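Local coordinates for cycloserine biosynthesis protein DcsG (Streptomyces lavendulae, PDB 6JIL), which catalyses the ATP- and magnesium-dependent cyclization of O-ureido-D-serine to the antibiotic D-cycloserine, the ring-closing step made by an ATP-grasp ligase, at residues G141-K145 and V212-T216; D146-Y150 and M205-D209. All coordinates share one frame. Residues are numbered along the deposited sequence.

Contact 1. Residues G141-K145 and V212-T216; sequences GCYSK and VHVPT. With ADP (adenosine-5'-diphosphate), chain G.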
# COMPACT_ATOMS: atom_id res chain seq x y z
N GLY A 141 -5.30 2.83 -5.57
CA GLY A 141 -6.31 2.78 -4.53
C GLY A 141 -5.77 2.21 -3.23
O GLY A 141 -4.57 1.96 -3.09
N CYS A 142 -6.67 2.04 -2.26
CA CYS A 142 -6.33 1.48 -0.95
C CYS A 142 -7.61 1.17 -0.19
O CYS A 142 -8.71 1.53 -0.63
CB CYS A 142 -5.47 2.45 -0.12
SG CYS A 142 -6.33 3.95 0.49
N TYR A 143 -7.45 0.51 0.95
CA TYR A 143 -8.58 0.18 1.80
C TYR A 143 -9.71 -0.53 1.05
O TYR A 143 -10.88 -0.24 1.27
CB TYR A 143 -9.08 1.46 2.46
CG TYR A 143 -9.67 1.27 3.83
CD1 TYR A 143 -8.92 0.67 4.85
CD2 TYR A 143 -10.96 1.71 4.13
CE1 TYR A 143 -9.46 0.51 6.13
CE2 TYR A 143 -11.50 1.55 5.40
CZ TYR A 143 -10.74 0.94 6.40
OH TYR A 143 -11.28 0.79 7.65
N SER A 144 -9.34 -1.45 0.16
CA SER A 144 -10.31 -2.21 -0.63
C SER A 144 -11.13 -1.39 -1.63
O SER A 144 -12.11 -1.90 -2.18
CB SER A 144 -11.27 -2.96 0.30
OG SER A 144 -10.58 -3.88 1.13
N LYS A 145 -10.76 -0.14 -1.89
CA LYS A 145 -11.52 0.68 -2.84
C LYS A 145 -11.65 0.09 -4.25
O LYS A 145 -10.66 -0.27 -4.89
CB LYS A 145 -10.92 2.08 -2.95
CG LYS A 145 -11.81 3.01 -3.76
CD LYS A 145 -11.23 4.39 -3.92
CE LYS A 145 -12.25 5.31 -4.54
NZ LYS A 145 -13.52 5.26 -3.75
N VAL A 212 -17.52 -7.07 -0.06
CA VAL A 212 -16.15 -6.57 -0.05
C VAL A 212 -15.92 -5.91 1.30
O VAL A 212 -16.50 -4.88 1.60
CB VAL A 212 -15.93 -5.54 -1.17
CG1 VAL A 212 -14.50 -5.01 -1.13
CG2 VAL A 212 -16.23 -6.17 -2.51
N HIS A 213 -15.08 -6.53 2.13
CA HIS A 213 -14.80 -5.97 3.44
C HIS A 213 -13.70 -4.93 3.41
O HIS A 213 -13.01 -4.75 2.41
CB HIS A 213 -14.41 -7.08 4.43
CG HIS A 213 -15.56 -7.95 4.82
ND1 HIS A 213 -15.57 -9.32 4.61
CD2 HIS A 213 -16.75 -7.65 5.39
CE1 HIS A 213 -16.72 -9.81 5.03
NE2 HIS A 213 -17.45 -8.82 5.51
N VAL A 214 -13.58 -4.24 4.53
CA VAL A 214 -12.59 -3.20 4.72
C VAL A 214 -11.81 -3.68 5.96
O VAL A 214 -12.40 -4.07 6.96
CB VAL A 214 -13.34 -1.84 4.91
CG1 VAL A 214 -13.16 -1.29 6.31
CG2 VAL A 214 -12.89 -0.87 3.85
N PRO A 215 -10.46 -3.68 5.89
CA PRO A 215 -9.57 -4.12 6.97
C PRO A 215 -9.64 -3.42 8.32
O PRO A 215 -8.69 -2.75 8.72
CB PRO A 215 -8.19 -4.00 6.33
CG PRO A 215 -8.35 -2.81 5.48
CD PRO A 215 -9.68 -3.06 4.80
N THR A 216 -10.75 -3.60 9.02
CA THR A 216 -10.93 -3.00 10.34
C THR A 216 -10.17 -3.83 11.39
O THR A 216 -9.74 -4.95 11.10
CB THR A 216 -12.42 -2.93 10.70
OG1 THR A 216 -13.06 -4.15 10.31
CG2 THR A 216 -13.08 -1.76 9.99
PB ADP G . -5.85 -2.44 -1.42
O1B ADP G . -5.79 -3.20 0.00
O2B ADP G . -4.67 -1.47 -1.54
O3B ADP G . -7.17 -1.65 -1.50
PA ADP G . -5.42 -5.02 -2.27
O1A ADP G . -4.49 -5.56 -3.25
O2A ADP G . -4.74 -5.13 -0.83
O3A ADP G . -5.76 -3.48 -2.68
O5' ADP G . -6.79 -5.87 -2.35
C5' ADP G . -7.57 -5.63 -1.17
C4' ADP G . -8.03 -6.98 -0.61
O4' ADP G . -8.67 -7.75 -1.65
C3' ADP G . -6.85 -7.80 -0.11
O3' ADP G . -6.57 -7.53 1.26
C2' ADP G . -7.30 -9.24 -0.36
O2' ADP G . -8.02 -9.78 0.75
C1' ADP G . -8.17 -9.13 -1.63
N9 ADP G . -7.39 -9.44 -2.86
C8 ADP G . -6.95 -8.55 -3.81
N7 ADP G . -6.35 -9.18 -4.78
C5 ADP G . -6.36 -10.50 -4.53
C6 ADP G . -6.07 -11.66 -5.30
N6 ADP G . -5.45 -11.55 -6.54
N1 ADP G . -6.43 -12.87 -4.82
C2 ADP G . -7.05 -13.00 -3.64
N3 ADP G . -7.35 -11.94 -2.89
C4 ADP G . -7.03 -10.69 -3.28
O HOH W 1 -9.48 0.39 9.72

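Contact 2. Residues D146-Y150 and M205-D209; sequences DVQRY and MLMPD. With ADP (adenosine-5'-diphosphate), chain G.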
# COMPACT_ATOMS: atom_id res chain seq x y z
N ASP A 146 -12.88 0.02 -4.73
CA ASP A 146 -13.22 -0.50 -6.06
C ASP A 146 -12.55 -1.82 -6.40
O ASP A 146 -12.22 -2.08 -7.56
CB ASP A 146 -12.89 0.54 -7.14
CG ASP A 146 -13.72 1.81 -7.00
OD1 ASP A 146 -14.95 1.70 -6.90
OD2 ASP A 146 -13.14 2.91 -6.99
N VAL A 147 -12.36 -2.66 -5.38
CA VAL A 147 -11.76 -3.97 -5.58
C VAL A 147 -12.89 -4.98 -5.58
O VAL A 147 -13.76 -4.94 -4.70
CB VAL A 147 -10.79 -4.32 -4.45
CG1 VAL A 147 -10.26 -5.72 -4.65
CG2 VAL A 147 -9.65 -3.32 -4.41
N GLN A 148 -12.89 -5.89 -6.56
CA GLN A 148 -13.95 -6.89 -6.64
C GLN A 148 -13.48 -8.26 -7.14
O GLN A 148 -12.50 -8.39 -7.88
CB GLN A 148 -15.10 -6.39 -7.54
CG GLN A 148 -15.76 -5.11 -7.05
CD GLN A 148 -17.05 -4.78 -7.78
OE1 GLN A 148 -17.57 -3.66 -7.69
NE2 GLN A 148 -17.59 -5.75 -8.51
N ARG A 149 -14.23 -9.28 -6.72
CA ARG A 149 -13.98 -10.68 -7.05
C ARG A 149 -15.01 -11.16 -8.08
O ARG A 149 -16.20 -10.86 -7.97
CB ARG A 149 -14.08 -11.50 -5.76
CG ARG A 149 -13.90 -12.98 -5.90
CD ARG A 149 -14.05 -13.62 -4.53
NE ARG A 149 -13.79 -15.06 -4.55
CZ ARG A 149 -13.56 -15.78 -3.46
NH1 ARG A 149 -13.55 -15.20 -2.27
NH2 ARG A 149 -13.31 -17.07 -3.57
N TYR A 150 -14.56 -11.91 -9.08
CA TYR A 150 -15.46 -12.43 -10.11
C TYR A 150 -15.15 -13.86 -10.54
O TYR A 150 -13.99 -14.27 -10.58
CB TYR A 150 -15.41 -11.57 -11.39
CG TYR A 150 -15.71 -10.10 -11.22
CD1 TYR A 150 -14.70 -9.19 -10.88
CD2 TYR A 150 -17.00 -9.61 -11.42
CE1 TYR A 150 -14.98 -7.82 -10.74
CE2 TYR A 150 -17.28 -8.26 -11.30
CZ TYR A 150 -16.28 -7.37 -10.96
OH TYR A 150 -16.59 -6.04 -10.84
N MSE A 205 -10.75 -10.23 2.27
CA MSE A 205 -11.62 -9.06 2.15
C MSE A 205 -12.75 -9.25 1.14
O MSE A 205 -13.82 -8.67 1.27
CB MSE A 205 -10.79 -7.84 1.73
CG MSE A 205 -9.77 -7.39 2.76
SE MSE A 205 -10.60 -6.58 4.31
CE MSE A 205 -10.20 -7.91 5.66
N LEU A 206 -12.49 -10.08 0.14
CA LEU A 206 -13.46 -10.36 -0.91
C LEU A 206 -14.23 -11.65 -0.62
O LEU A 206 -13.69 -12.75 -0.75
CB LEU A 206 -12.72 -10.47 -2.25
CG LEU A 206 -12.23 -9.21 -2.97
CD1 LEU A 206 -12.21 -8.01 -2.04
CD2 LEU A 206 -10.86 -9.48 -3.55
N MSE A 207 -15.50 -11.51 -0.24
CA MSE A 207 -16.33 -12.67 0.07
C MSE A 207 -16.87 -13.33 -1.19
O MSE A 207 -17.15 -12.66 -2.19
CB MSE A 207 -17.50 -12.26 0.96
CG MSE A 207 -17.11 -11.72 2.32
SE MSE A 207 -15.88 -12.85 3.31
CE MSE A 207 -16.92 -14.49 3.34
N PRO A 208 -17.04 -14.66 -1.17
CA PRO A 208 -17.56 -15.39 -2.33
C PRO A 208 -18.93 -14.87 -2.77
O PRO A 208 -19.29 -14.96 -3.93
CB PRO A 208 -17.63 -16.83 -1.82
CG PRO A 208 -16.52 -16.89 -0.82
CD PRO A 208 -16.69 -15.59 -0.08
N ASP A 209 -19.69 -14.31 -1.82
CA ASP A 209 -21.02 -13.79 -2.11
C ASP A 209 -21.04 -12.35 -2.64
O ASP A 209 -22.10 -11.72 -2.68
CB ASP A 209 -21.91 -13.88 -0.87
CG ASP A 209 -21.59 -12.81 0.16
OD1 ASP A 209 -22.26 -12.78 1.22
OD2 ASP A 209 -20.68 -11.99 -0.08
PB ADP G . -5.85 -2.44 -1.42
O1B ADP G . -5.79 -3.20 0.00
O2B ADP G . -4.67 -1.47 -1.54
O3B ADP G . -7.17 -1.65 -1.50
PA ADP G . -5.42 -5.02 -2.27
O1A ADP G . -4.49 -5.56 -3.25
O2A ADP G . -4.74 -5.13 -0.83
O3A ADP G . -5.76 -3.48 -2.68
O5' ADP G . -6.79 -5.87 -2.35
C5' ADP G . -7.57 -5.63 -1.17
C4' ADP G . -8.03 -6.98 -0.61
O4' ADP G . -8.67 -7.75 -1.65
C3' ADP G . -6.85 -7.80 -0.11
O3' ADP G . -6.57 -7.53 1.26
C2' ADP G . -7.30 -9.24 -0.36
O2' ADP G . -8.02 -9.78 0.75
C1' ADP G . -8.17 -9.13 -1.63
N9 ADP G . -7.39 -9.44 -2.86
C8 ADP G . -6.95 -8.55 -3.81
N7 ADP G . -6.35 -9.18 -4.78
C5 ADP G . -6.36 -10.50 -4.53
C6 ADP G . -6.07 -11.66 -5.30
N6 ADP G . -5.45 -11.55 -6.54
N1 ADP G . -6.43 -12.87 -4.82
C2 ADP G . -7.05 -13.00 -3.64
N3 ADP G . -7.35 -11.94 -2.89
C4 ADP G . -7.03 -10.69 -3.28
O HOH W 2 -17.36 -12.72 -5.50

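Contact 1. Residues G141-K145 and V212-T216
Two loops meet beside the terminal phosphate of ADP: loop 141-145, which links strands 133-138 and 148-151, and a second loop, 212-216, which runs ahead of strand 220-223. The first is shaped by a type I' turn from Cys142 to Lys145, closed by Lys145 N to Cys142 O at 2.9 Å. Tyr143 and Ser144 occupy its central positions with positive phi; Ser144 N donates a hydrogen bond to ADP O3B at 2.7 Å, while the two side chains approach 212-216. Ser144 points directly at that segment, and its m rotamer brings Ser144 OG to 2.9 Å from His213 O, to which it donates a hydrogen bond. One serine thus reads the phosphate with its backbone and the neighbouring loop with its hydroxyl. Val212, in the t rotamer, places CG1 4.1 Å from Ser144 CB. Tyr143 leaves the backbone sideways, with chi1 between wells at -148°, and its ring extends along the second loop. Tyr143 CE1 lies 3.6 Å from Pro215 CG, Val214 CG2 sits over one ring face, and Tyr143 OH is 3.9 Å from Thr216 CG2. A water hydrogen-bonds Tyr143 OH at 2.8 Å and makes a weak 3.4 Å bond to Pro215 O. Pro215 centres an inverse gamma turn, closed by Thr216 N to Val214 O at 2.7 Å, and its carbonyl accepts a hydrogen bond from Arg220; Thr216 OG1 hydrogen-bonds to Asp218. This is the phosphate-binding loop of an ATP-grasp enzyme, folded over the beta-phosphate and tied to the loop that leads to the probable catalytic Arg220.

Contact 2. Residues D146-Y150 and M205-D209
Segment 146-150 leads from the phosphate-binding loop into strand 148-151, an outer strand of its antiparallel sheet, and meets the loop 205-209 beside the ribose of the bound ADP. At its start, Asp146 takes no part and packs on helix 155-167, its OD1 in a salt bridge with Arg164. Val147 is the first residue to reach across: its CB points at the loop, and Val147 CG1 packs 4.0 Å from Leu206 CD2 while lying equally far, 4.0 Å, from ADP O4'. Leu206 CD2 itself comes to 3.3 Å from ADP C1', so the two aliphatic side chains border the ribose together. With Gln148 the strand begins; its CB points away from the loop while its backbone pairs with Val136. Arg149 turns back to the loop and, with Leu206, makes up most of the contact. Arg149 CB lies 3.9 Å from Leu206 CB, and the fully extended t, t, t chain carries Arg149 NH1 to Leu206 O, a 2.9 Å hydrogen bond made near the guanidinium plane. Pro208 CA sits over one face of that group, with Arg149 NH1 3.7 Å from Pro208 CG. Arg149 also forms salt bridges to Glu133 and Asp182 and a cation-pi contact with Tyr177. Tyr150 makes no contact with the loop; its backbone pairs with Phe134 and its OH hydrogen-bonds to His161. On the loop side, Met205, a selenomethionine, donates its N to ADP O2' at 3.2 Å. An edge strand and a loop between strands of another antiparallel sheet, closing on the ribose, form part of the nucleotide cleft characteristic of the ATP-grasp fold.

How the contacts relate
Contacts 1 and 2 are neighbouring parts of one seam, their centres 10 Å apart, and contact 2 is nested along the chain within contact 1. Segments 141-145 and 146-150 are continuous; the facing loop supplies 205-209 and 212-216, which come together where His213 N lies 2.6 Å from Met205 O, a probable hydrogen bond. Met205 SE also packs 3.3 Å from Pro215 N, and Val212 CG2 crosses to within 3.5 Å of Val147 O, joining the pairs diagonally. The ADP spans both: contact 1 reaches the beta-phosphate through Ser144 N, contact 2 the ribose. Pro215, about 6 Å from a bound magnesium ion by its side chain, marks the end nearer the catalytic centre.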